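Long-range contacts in proto-oncogene vav (Homo sapiens, PDB 6NEW), which probably acts as a guanine nucleotide exchange factor for Rac-family GTPases through its RhoGEF and PH domains, followed by a zinc-binding C1 domain: residues Gln365-Glu370 / Gly389-Arg394; Glu371-Lys376 / Arg396-Lys401; Arg221-Leu226 / Arg383-Gln388. All coordinates share one frame; numbering follows the deposited sequence.

Interaction 1: Gln365-Glu370 / Gly389-Arg394; sequences QMFSFE and GYRCHR. With ZN (zinc ion), chain C.
R391 lays its guanidinium flat over the ring of F367, planes 14° apart and centres 4.4 Å apart. Its CD sits above the middle of the same ring face, 4.0 Å from the F367 centroid. The bend at chi3 (58°) folds the arginine tip back over the ring in a cation-pi stack. The close-packed part of the contact is the strand pairing, with G389 and Y390 buried: strands 365-367 and 389-392 run antiparallel with a strong twist. Q365 and R391 form a hydrogen-bonded pair, with Q365 N to R391 O at 2.9 Å and R391 N to Q365 O at 2.8 Å. F367 N adds a third bond to G389 O at 3.0 Å. This register puts F367 and R391 on one face of the sheet and so brings the arginine over the ring. F369, beyond the strand, swings its ring back: Y390 O sits at the edge of the F369 ring, 3.5 Å from CZ, and one face of that ring takes the rim of F367. On the other face M366 CG touches Y390 CE2 at 3.7 Å. Toward solvent the contact thins out: the exposed amide of Q365 comes no nearer than 4.4 Å, NE2 to ND1, to the equally exposed H393. Just before that histidine, C392 SG binds a zinc ion completed by H362, C395 and C410. Within the small three-stranded C1 sheet, 389-392 is the central strand, flanked by 364-367 and 398-399, and Y390 OH hydrogen-bonds N351 O in helix 335-352 of the PH region.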
loop_
_atom_site.group_PDB
_atom_site.type_symbol
_atom_site.label_atom_id
_atom_site.label_comp_id
_atom_site.label_asym_id
_atom_site.label_seq_id
_atom_site.Cartn_x
_atom_site.Cartn_y
_atom_site.Cartn_z
ATOM N N GLN A 365 6.482 8.405 17.296
ATOM C CA GLN A 365 5.081 8.052 17.422
ATOM C C GLN A 365 4.527 7.811 16.052
ATOM O O GLN A 365 5.044 8.384 15.089
ATOM C CB GLN A 365 4.282 9.155 18.129
ATOM C CG GLN A 365 4.595 9.289 19.626
ATOM C CD GLN A 365 4.123 10.586 20.248
ATOM O OE1 GLN A 365 3.365 11.375 19.660
ATOM N NE2 GLN A 365 4.570 10.837 21.468
ATOM N N MET A 366 3.489 6.939 15.958
ATOM C CA MET A 366 2.781 6.623 14.725
ATOM C C MET A 366 2.322 7.913 14.069
ATOM O O MET A 366 1.666 8.729 14.720
ATOM C CB MET A 366 1.547 5.739 15.000
ATOM C CG MET A 366 1.853 4.304 15.255
ATOM S SD MET A 366 0.380 3.313 15.639
ATOM C CE MET A 366 -0.356 3.177 14.033
ATOM N N PHE A 367 2.671 8.108 12.793
ATOM C CA PHE A 367 2.285 9.321 12.073
ATOM C C PHE A 367 1.757 9.062 10.663
ATOM O O PHE A 367 2.265 8.180 9.978
ATOM C CB PHE A 367 3.459 10.299 12.036
ATOM C CG PHE A 367 3.098 11.710 11.661
ATOM C CD1 PHE A 367 2.619 12.596 12.616
ATOM C CD2 PHE A 367 3.314 12.180 10.367
ATOM C CE1 PHE A 367 2.317 13.917 12.272
ATOM C CE2 PHE A 367 3.029 13.502 10.025
ATOM C CZ PHE A 367 2.516 14.359 10.976
ATOM N N SER A 368 0.720 9.822 10.239
ATOM C CA SER A 368 0.174 9.733 8.876
ATOM C C SER A 368 0.737 10.911 8.096
ATOM O O SER A 368 0.454 12.071 8.423
ATOM C CB SER A 368 -1.351 9.769 8.856
ATOM O OG SER A 368 -1.923 8.543 9.269
ATOM N N PHE A 369 1.569 10.606 7.095
ATOM C CA PHE A 369 2.223 11.603 6.263
ATOM C C PHE A 369 1.300 12.026 5.106
ATOM O O PHE A 369 0.761 11.168 4.396
ATOM C CB PHE A 369 3.573 11.055 5.775
ATOM C CG PHE A 369 4.520 10.773 6.915
ATOM C CD1 PHE A 369 5.292 11.794 7.465
ATOM C CD2 PHE A 369 4.628 9.490 7.453
ATOM C CE1 PHE A 369 6.156 11.539 8.526
ATOM C CE2 PHE A 369 5.502 9.236 8.517
ATOM C CZ PHE A 369 6.253 10.264 9.044
ATOM N N GLU A 370 1.062 13.343 4.981
ATOM C CA GLU A 370 0.190 13.908 3.945
ATOM C C GLU A 370 0.926 14.093 2.621
ATOM O O GLU A 370 0.305 14.021 1.558
ATOM C CB GLU A 370 -0.427 15.239 4.391
ATOM C CG GLU A 370 -1.544 15.093 5.416
ATOM C CD GLU A 370 -2.756 16.007 5.280
ATOM O OE1 GLU A 370 -2.630 17.116 4.707
ATOM O OE2 GLU A 370 -3.837 15.613 5.774
ATOM N N GLY A 389 4.498 5.283 8.781
ATOM C CA GLY A 389 5.601 5.154 9.717
ATOM C C GLY A 389 5.542 5.983 10.975
ATOM O O GLY A 389 4.519 6.040 11.663
ATOM N N TYR A 390 6.685 6.579 11.320
ATOM C CA TYR A 390 6.843 7.281 12.583
ATOM C C TYR A 390 7.429 8.656 12.477
ATOM O O TYR A 390 8.224 8.965 11.586
ATOM C CB TYR A 390 7.679 6.419 13.544
ATOM C CG TYR A 390 6.977 5.125 13.908
ATOM C CD1 TYR A 390 6.932 4.058 13.013
ATOM C CD2 TYR A 390 6.276 5.002 15.102
ATOM C CE1 TYR A 390 6.184 2.919 13.283
ATOM C CE2 TYR A 390 5.535 3.858 15.391
ATOM C CZ TYR A 390 5.517 2.806 14.490
ATOM O OH TYR A 390 4.827 1.657 14.751
ATOM N N ARG A 391 7.008 9.506 13.386
ATOM C CA ARG A 391 7.581 10.827 13.451
ATOM C C ARG A 391 7.981 11.122 14.871
ATOM O O ARG A 391 7.249 10.797 15.815
ATOM C CB ARG A 391 6.644 11.899 12.886
ATOM C CG ARG A 391 7.366 13.176 12.472
ATOM C CD ARG A 391 6.411 14.347 12.446
ATOM N NE ARG A 391 5.775 14.537 13.760
ATOM C CZ ARG A 391 5.049 15.601 14.083
ATOM N NH1 ARG A 391 4.858 16.586 13.225
ATOM N NH2 ARG A 391 4.513 15.678 15.304
ATOM N N CYS A 392 9.169 11.707 15.029
ATOM C CA CYS A 392 9.637 12.151 16.339
ATOM C C CYS A 392 9.032 13.541 16.468
ATOM O O CYS A 392 9.306 14.391 15.623
ATOM C CB CYS A 392 11.158 12.184 16.411
ATOM S SG CYS A 392 11.794 12.925 17.939
ATOM N N HIS A 393 8.152 13.768 17.454
ATOM C CA HIS A 393 7.491 15.077 17.566
ATOM C C HIS A 393 8.481 16.225 17.934
ATOM O O HIS A 393 8.228 17.372 17.566
ATOM C CB HIS A 393 6.273 15.013 18.513
ATOM C CG HIS A 393 6.628 15.049 19.967
ATOM N ND1 HIS A 393 7.424 14.072 20.540
ATOM C CD2 HIS A 393 6.297 15.959 20.914
ATOM C CE1 HIS A 393 7.555 14.418 21.811
ATOM N NE2 HIS A 393 6.889 15.543 22.083
ATOM N N ARG A 394 9.624 15.891 18.580
ATOM C CA ARG A 394 10.676 16.831 18.968
ATOM C C ARG A 394 11.504 17.367 17.801
ATOM O O ARG A 394 11.626 18.589 17.661
ATOM C CB ARG A 394 11.636 16.196 19.974
ATOM C CG ARG A 394 11.044 15.954 21.321
ATOM C CD ARG A 394 11.749 14.786 21.942
ATOM N NE ARG A 394 11.023 14.317 23.115
ATOM C CZ ARG A 394 11.463 13.361 23.921
ATOM N NH1 ARG A 394 12.616 12.752 23.673
ATOM N NH2 ARG A 394 10.753 13.007 24.985
HETATM ZN ZN ZN C . 13.937 13.372 17.430
#

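Interaction 2: Glu371-Lys376 / Arg396-Lys401; sequences ETTSCK and RASAHK. With ZN (zinc ion), chain B.
C375 and H400 meet at a shared zinc ion, a metal-centred contact in the C1 domain where the loop after strand 364-367 runs roughly at right angles past strand 398-399. C375 SG and H400 ND1 each bind the metal at 2.2 Å. The cysteine CB lies 3.4 Å from H400 ND1, close against the imidazole, whose other nitrogen, NE2, is held by L381 O and so fixes the turn of the ring. Beside the metal, S398 ties the loop down twice. Its OG, in the crowded position between backbone N and carbonyl carbon (chi1 60°), donates to S374 O at 2.8 Å, and its carbonyl O receives K376 N at 2.9 Å. T373 CG2 packs against the same serine side chain. The outer end is looser: the K376 chain, bent along its length, passes A397 CB, and NZ reaches R396 O through a water, 2.7 Å from NZ, which also makes a weak bond to S398 OG. The C375-C378 pair shares its zinc with H400 and C403, while H362, C392, C395 and C410 hold the other; the two ligand sets interleave along the chain, the cross-brace zinc arrangement of the C1 domain.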
loop_
_atom_site.group_PDB
_atom_site.type_symbol
_atom_site.label_atom_id
_atom_site.label_comp_id
_atom_site.label_asym_id
_atom_site.label_seq_id
_atom_site.Cartn_x
_atom_site.Cartn_y
_atom_site.Cartn_z
ATOM N N GLU A 371 2.235 14.345 2.690
ATOM C CA GLU A 371 3.083 14.550 1.516
ATOM C C GLU A 371 4.170 13.485 1.429
ATOM O O GLU A 371 4.379 12.752 2.397
ATOM C CB GLU A 371 3.700 15.966 1.516
ATOM C CG GLU A 371 4.541 16.309 2.736
ATOM C CD GLU A 371 5.351 17.590 2.628
ATOM O OE1 GLU A 371 4.743 18.685 2.648
ATOM O OE2 GLU A 371 6.598 17.500 2.555
ATOM N N THR A 372 4.866 13.417 0.268
ATOM C CA THR A 372 5.977 12.501 0.006
ATOM C C THR A 372 7.069 12.713 1.052
ATOM O O THR A 372 7.506 13.845 1.280
ATOM C CB THR A 372 6.446 12.617 -1.454
ATOM O OG1 THR A 372 5.345 12.325 -2.318
ATOM C CG2 THR A 372 7.585 11.667 -1.788
ATOM N N THR A 373 7.454 11.620 1.732
ATOM C CA THR A 373 8.427 11.636 2.818
ATOM C C THR A 373 9.397 10.451 2.701
ATOM O O THR A 373 8.997 9.347 2.339
ATOM C CB THR A 373 7.655 11.660 4.165
ATOM O OG1 THR A 373 6.823 12.821 4.200
ATOM C CG2 THR A 373 8.553 11.706 5.363
ATOM N N SER A 374 10.668 10.689 3.027
ATOM C CA SER A 374 11.686 9.646 3.038
ATOM C C SER A 374 12.167 9.417 4.478
ATOM O O SER A 374 12.068 10.313 5.334
ATOM C CB SER A 374 12.844 10.003 2.112
ATOM O OG SER A 374 13.417 11.251 2.476
ATOM N N CYS A 375 12.639 8.191 4.742
ATOM C CA CYS A 375 13.136 7.757 6.040
ATOM C C CYS A 375 14.477 8.424 6.350
ATOM O O CYS A 375 15.367 8.392 5.509
ATOM C CB CYS A 375 13.250 6.239 6.060
ATOM S SG CYS A 375 14.047 5.594 7.541
ATOM N N LYS A 376 14.632 9.018 7.545
ATOM C CA LYS A 376 15.874 9.692 7.955
ATOM C C LYS A 376 17.050 8.736 8.158
ATOM O O LYS A 376 18.186 9.206 8.262
ATOM C CB LYS A 376 15.666 10.560 9.197
ATOM C CG LYS A 376 14.763 11.757 8.950
ATOM C CD LYS A 376 15.587 12.986 8.675
ATOM C CE LYS A 376 14.894 13.824 7.639
ATOM N NZ LYS A 376 13.742 14.554 8.213
ATOM N N ARG A 396 11.124 16.217 14.471
ATOM C CA ARG A 396 10.294 16.029 13.273
ATOM C C ARG A 396 10.941 15.060 12.267
ATOM O O ARG A 396 10.515 15.009 11.113
ATOM C CB ARG A 396 9.863 17.381 12.643
ATOM C CG ARG A 396 9.130 18.278 13.656
ATOM C CD ARG A 396 8.754 19.619 13.101
ATOM N NE ARG A 396 7.340 19.621 12.701
ATOM C CZ ARG A 396 6.930 19.554 11.433
ATOM N NH1 ARG A 396 5.623 19.540 11.161
ATOM N NH2 ARG A 396 7.806 19.495 10.443
ATOM N N ALA A 397 11.903 14.227 12.735
ATOM C CA ALA A 397 12.478 13.187 11.885
ATOM C C ALA A 397 11.408 12.111 11.619
ATOM O O ALA A 397 10.678 11.701 12.528
ATOM C CB ALA A 397 13.692 12.553 12.531
ATOM N N SER A 398 11.272 11.749 10.348
ATOM C CA SER A 398 10.359 10.756 9.846
ATOM C C SER A 398 11.169 9.471 9.630
ATOM O O SER A 398 12.346 9.572 9.300
ATOM C CB SER A 398 9.780 11.249 8.531
ATOM O OG SER A 398 10.816 11.456 7.584
ATOM N N ALA A 399 10.564 8.275 9.843
ATOM C CA ALA A 399 11.256 6.980 9.709
ATOM C C ALA A 399 10.311 5.781 9.623
ATOM O O ALA A 399 9.168 5.860 10.093
ATOM C CB ALA A 399 12.209 6.774 10.886
ATOM N N HIS A 400 10.801 4.655 9.057
ATOM C CA HIS A 400 10.027 3.400 9.014
ATOM C C HIS A 400 10.160 2.745 10.400
ATOM O O HIS A 400 11.145 3.015 11.096
ATOM C CB HIS A 400 10.581 2.391 7.978
ATOM C CG HIS A 400 10.646 2.858 6.563
ATOM N ND1 HIS A 400 11.861 3.088 5.942
ATOM C CD2 HIS A 400 9.657 3.018 5.657
ATOM C CE1 HIS A 400 11.566 3.457 4.704
ATOM N NE2 HIS A 400 10.260 3.414 4.482
ATOM N N LYS A 401 9.223 1.843 10.764
ATOM C CA LYS A 401 9.251 1.112 12.038
ATOM C C LYS A 401 10.592 0.387 12.287
ATOM O O LYS A 401 11.120 0.473 13.395
ATOM C CB LYS A 401 8.088 0.106 12.125
ATOM C CG LYS A 401 7.798 -0.348 13.556
ATOM C CD LYS A 401 6.780 -1.488 13.640
ATOM C CE LYS A 401 6.586 -1.941 15.078
ATOM N NZ LYS A 401 5.594 -3.049 15.180
HETATM ZN ZN ZN B . 13.935 3.506 6.714
HETATM O O HOH W 1 11.003 14.624 8.353
#

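Interaction 3: Arg221-Leu226 / Arg383-Gln388; sequences RDNETL and RGTFYQ
L226 sets its CD2 methyl over one face of the F386 ring, a CH-pi contact 3.9 Å from the centroid and shifted toward the rim, with T225 CG2 approaching the same ring obliquely. Here a loop of the zinc-binding C1 domain docks on the long helix 196-235, which begins in the RhoGEF region. F386 points at the helix with CG anti to its backbone N (chi1 -178°), and its side chain also touches I229 further along the helix, and A244 and R248 in the loop after it. An edge atom of Y387, CD2, comes over the rim of the opposite face. The polar half of the contact belongs to D222, which is buried and gives a single oxygen to two successive amides. T385 N donates to D222 OD2 at 2.8 Å through the lone pair turned away from OD1, whereas F386 N, at 3.0 Å, comes from above the carboxylate plane. The other oxygen, OD1, has a long, weak ion pair with R248. An alanine in place of D222 would probably leave the amides of T385 and F386 without their shared acceptor and let the loop shift on the helix. G384 lies close by: its CA is 3.3 Å from D222 OD2, and a side chain on it would run into that oxygen as well as into the carbonyl before it. R383, at the start of the loop, makes a salt bridge to D211 on the same helix. The loop is also braced from within, Q388 NE2 donating to G384 O at 3.2 Å from well above the carbonyl plane.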
loop_
_atom_site.group_PDB
_atom_site.type_symbol
_atom_site.label_atom_id
_atom_site.label_comp_id
_atom_site.label_asym_id
_atom_site.label_seq_id
_atom_site.Cartn_x
_atom_site.Cartn_y
_atom_site.Cartn_z
ATOM N N ARG A 221 -2.869 -1.577 -0.713
ATOM C CA ARG A 221 -3.134 -2.142 0.575
ATOM C C ARG A 221 -3.815 -1.197 1.532
ATOM O O ARG A 221 -4.638 -1.612 2.261
ATOM C CB ARG A 221 -1.850 -2.652 1.167
ATOM C CG ARG A 221 -1.780 -4.146 1.238
ATOM C CD ARG A 221 -0.426 -4.644 1.683
ATOM N NE ARG A 221 0.046 -5.698 0.795
ATOM C CZ ARG A 221 1.282 -5.752 0.305
ATOM N NH1 ARG A 221 1.645 -6.731 -0.504
ATOM N NH2 ARG A 221 2.158 -4.817 0.620
ATOM N N ASP A 222 -3.453 0.076 1.496
ATOM C CA ASP A 222 -4.025 1.127 2.344
ATOM C C ASP A 222 -5.447 1.514 1.971
ATOM O O ASP A 222 -6.260 1.773 2.867
ATOM C CB ASP A 222 -3.124 2.356 2.400
ATOM C CG ASP A 222 -1.895 2.215 3.272
ATOM O OD1 ASP A 222 -1.702 1.125 3.865
ATOM O OD2 ASP A 222 -1.145 3.200 3.391
ATOM N N ASN A 223 -5.763 1.565 0.666
ATOM C CA ASN A 223 -7.131 1.872 0.245
ATOM C C ASN A 223 -8.110 0.786 0.660
ATOM O O ASN A 223 -9.206 1.110 1.094
ATOM C CB ASN A 223 -7.217 2.150 -1.239
ATOM C CG ASN A 223 -6.584 3.443 -1.677
ATOM O OD1 ASN A 223 -6.377 4.396 -0.906
ATOM N ND2 ASN A 223 -6.303 3.510 -2.945
ATOM N N GLU A 224 -7.685 -0.471 0.650
ATOM C CA GLU A 224 -8.521 -1.580 1.142
ATOM C C GLU A 224 -8.801 -1.389 2.636
ATOM O O GLU A 224 -9.943 -1.624 3.072
ATOM C CB GLU A 224 -7.795 -2.913 0.983
ATOM C CG GLU A 224 -7.607 -3.350 -0.455
ATOM C CD GLU A 224 -6.415 -4.260 -0.668
ATOM O OE1 GLU A 224 -6.140 -5.060 0.254
ATOM O OE2 GLU A 224 -5.759 -4.182 -1.736
ATOM N N THR A 225 -7.736 -0.986 3.417
ATOM C CA THR A 225 -7.801 -0.711 4.858
ATOM C C THR A 225 -8.770 0.431 5.109
ATOM O O THR A 225 -9.649 0.294 5.955
ATOM C CB THR A 225 -6.400 -0.440 5.426
ATOM O OG1 THR A 225 -5.576 -1.592 5.256
ATOM C CG2 THR A 225 -6.416 -0.075 6.881
ATOM N N LEU A 226 -8.629 1.545 4.354
ATOM C CA LEU A 226 -9.485 2.714 4.478
ATOM C C LEU A 226 -10.922 2.389 4.092
ATOM O O LEU A 226 -11.846 2.928 4.705
ATOM C CB LEU A 226 -8.922 3.945 3.728
ATOM C CG LEU A 226 -7.574 4.512 4.251
ATOM C CD1 LEU A 226 -6.878 5.371 3.222
ATOM C CD2 LEU A 226 -7.739 5.299 5.532
ATOM N N ARG A 383 6.135 4.381 2.732
ATOM C CA ARG A 383 5.178 3.716 1.848
ATOM C C ARG A 383 3.719 3.728 2.259
ATOM O O ARG A 383 3.382 3.328 3.369
ATOM C CB ARG A 383 5.606 2.263 1.638
ATOM C CG ARG A 383 6.889 2.118 0.864
ATOM C CD ARG A 383 7.811 1.166 1.562
ATOM N NE ARG A 383 9.192 1.352 1.129
ATOM C CZ ARG A 383 10.236 0.825 1.754
ATOM N NH1 ARG A 383 10.065 0.071 2.829
ATOM N NH2 ARG A 383 11.464 1.047 1.303
ATOM N N GLY A 384 2.866 4.085 1.302
ATOM C CA GLY A 384 1.425 4.103 1.472
ATOM C C GLY A 384 0.817 5.476 1.612
ATOM O O GLY A 384 1.470 6.492 1.362
ATOM N N THR A 385 -0.445 5.504 2.021
ATOM C CA THR A 385 -1.227 6.734 2.165
ATOM C C THR A 385 -1.692 6.934 3.601
ATOM O O THR A 385 -2.226 7.990 3.921
ATOM C CB THR A 385 -2.459 6.670 1.229
ATOM O OG1 THR A 385 -3.235 5.513 1.543
ATOM C CG2 THR A 385 -2.082 6.638 -0.259
ATOM N N PHE A 386 -1.489 5.928 4.461
ATOM C CA PHE A 386 -2.003 5.945 5.815
ATOM C C PHE A 386 -1.011 5.344 6.797
ATOM O O PHE A 386 -0.560 4.239 6.554
ATOM C CB PHE A 386 -3.293 5.109 5.767
ATOM C CG PHE A 386 -4.106 4.955 7.018
ATOM C CD1 PHE A 386 -4.772 6.040 7.566
ATOM C CD2 PHE A 386 -4.307 3.697 7.583
ATOM C CE1 PHE A 386 -5.564 5.886 8.707
ATOM C CE2 PHE A 386 -5.102 3.540 8.720
ATOM C CZ PHE A 386 -5.729 4.635 9.274
ATOM N N TYR A 387 -0.678 6.051 7.910
ATOM C CA TYR A 387 0.229 5.586 8.994
ATOM C C TYR A 387 1.343 4.697 8.453
ATOM O O TYR A 387 1.451 3.523 8.787
ATOM C CB TYR A 387 -0.568 4.868 10.116
ATOM C CG TYR A 387 -1.246 5.816 11.086
ATOM C CD1 TYR A 387 -0.498 6.602 11.965
ATOM C CD2 TYR A 387 -2.635 5.903 11.153
ATOM C CE1 TYR A 387 -1.112 7.472 12.860
ATOM C CE2 TYR A 387 -3.265 6.738 12.080
ATOM C CZ TYR A 387 -2.495 7.537 12.916
ATOM O OH TYR A 387 -3.078 8.367 13.835
ATOM N N GLN A 388 2.109 5.273 7.532
ATOM C CA GLN A 388 3.244 4.713 6.791
ATOM C C GLN A 388 4.430 4.510 7.692
ATOM O O GLN A 388 5.315 3.716 7.352
ATOM C CB GLN A 388 3.667 5.700 5.685
ATOM C CG GLN A 388 2.539 6.132 4.766
ATOM C CD GLN A 388 1.922 7.435 5.140
ATOM O OE1 GLN A 388 1.838 7.804 6.328
ATOM N NE2 GLN A 388 1.467 8.153 4.113
#

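All three contacts involve the C1 domain, and strand 389-392 carries interaction 1 into interaction 2: Y390 N lies 2.9 Å from A399 O, and C392 N the same distance from A397 O, both probable hydrogen bonds. Their centres lie about 7 Å apart; interaction 1 gives one ligand, C392, to one zinc ion and interaction 2 gives two, C375 and H400, to the other. Interaction 3, its centre about 14 Å from that of interaction 1, carries the domain to the helix. Its loop meets 365-370 where F369 N hydrogen-bonds Q388 OE1 (2.9 Å) and Y387 N hydrogen-bonds S368 OG (3.1 Å). H400 NE2 packs 3.7 Å from R383 NH1, bringing a zinc ligand beside that loop.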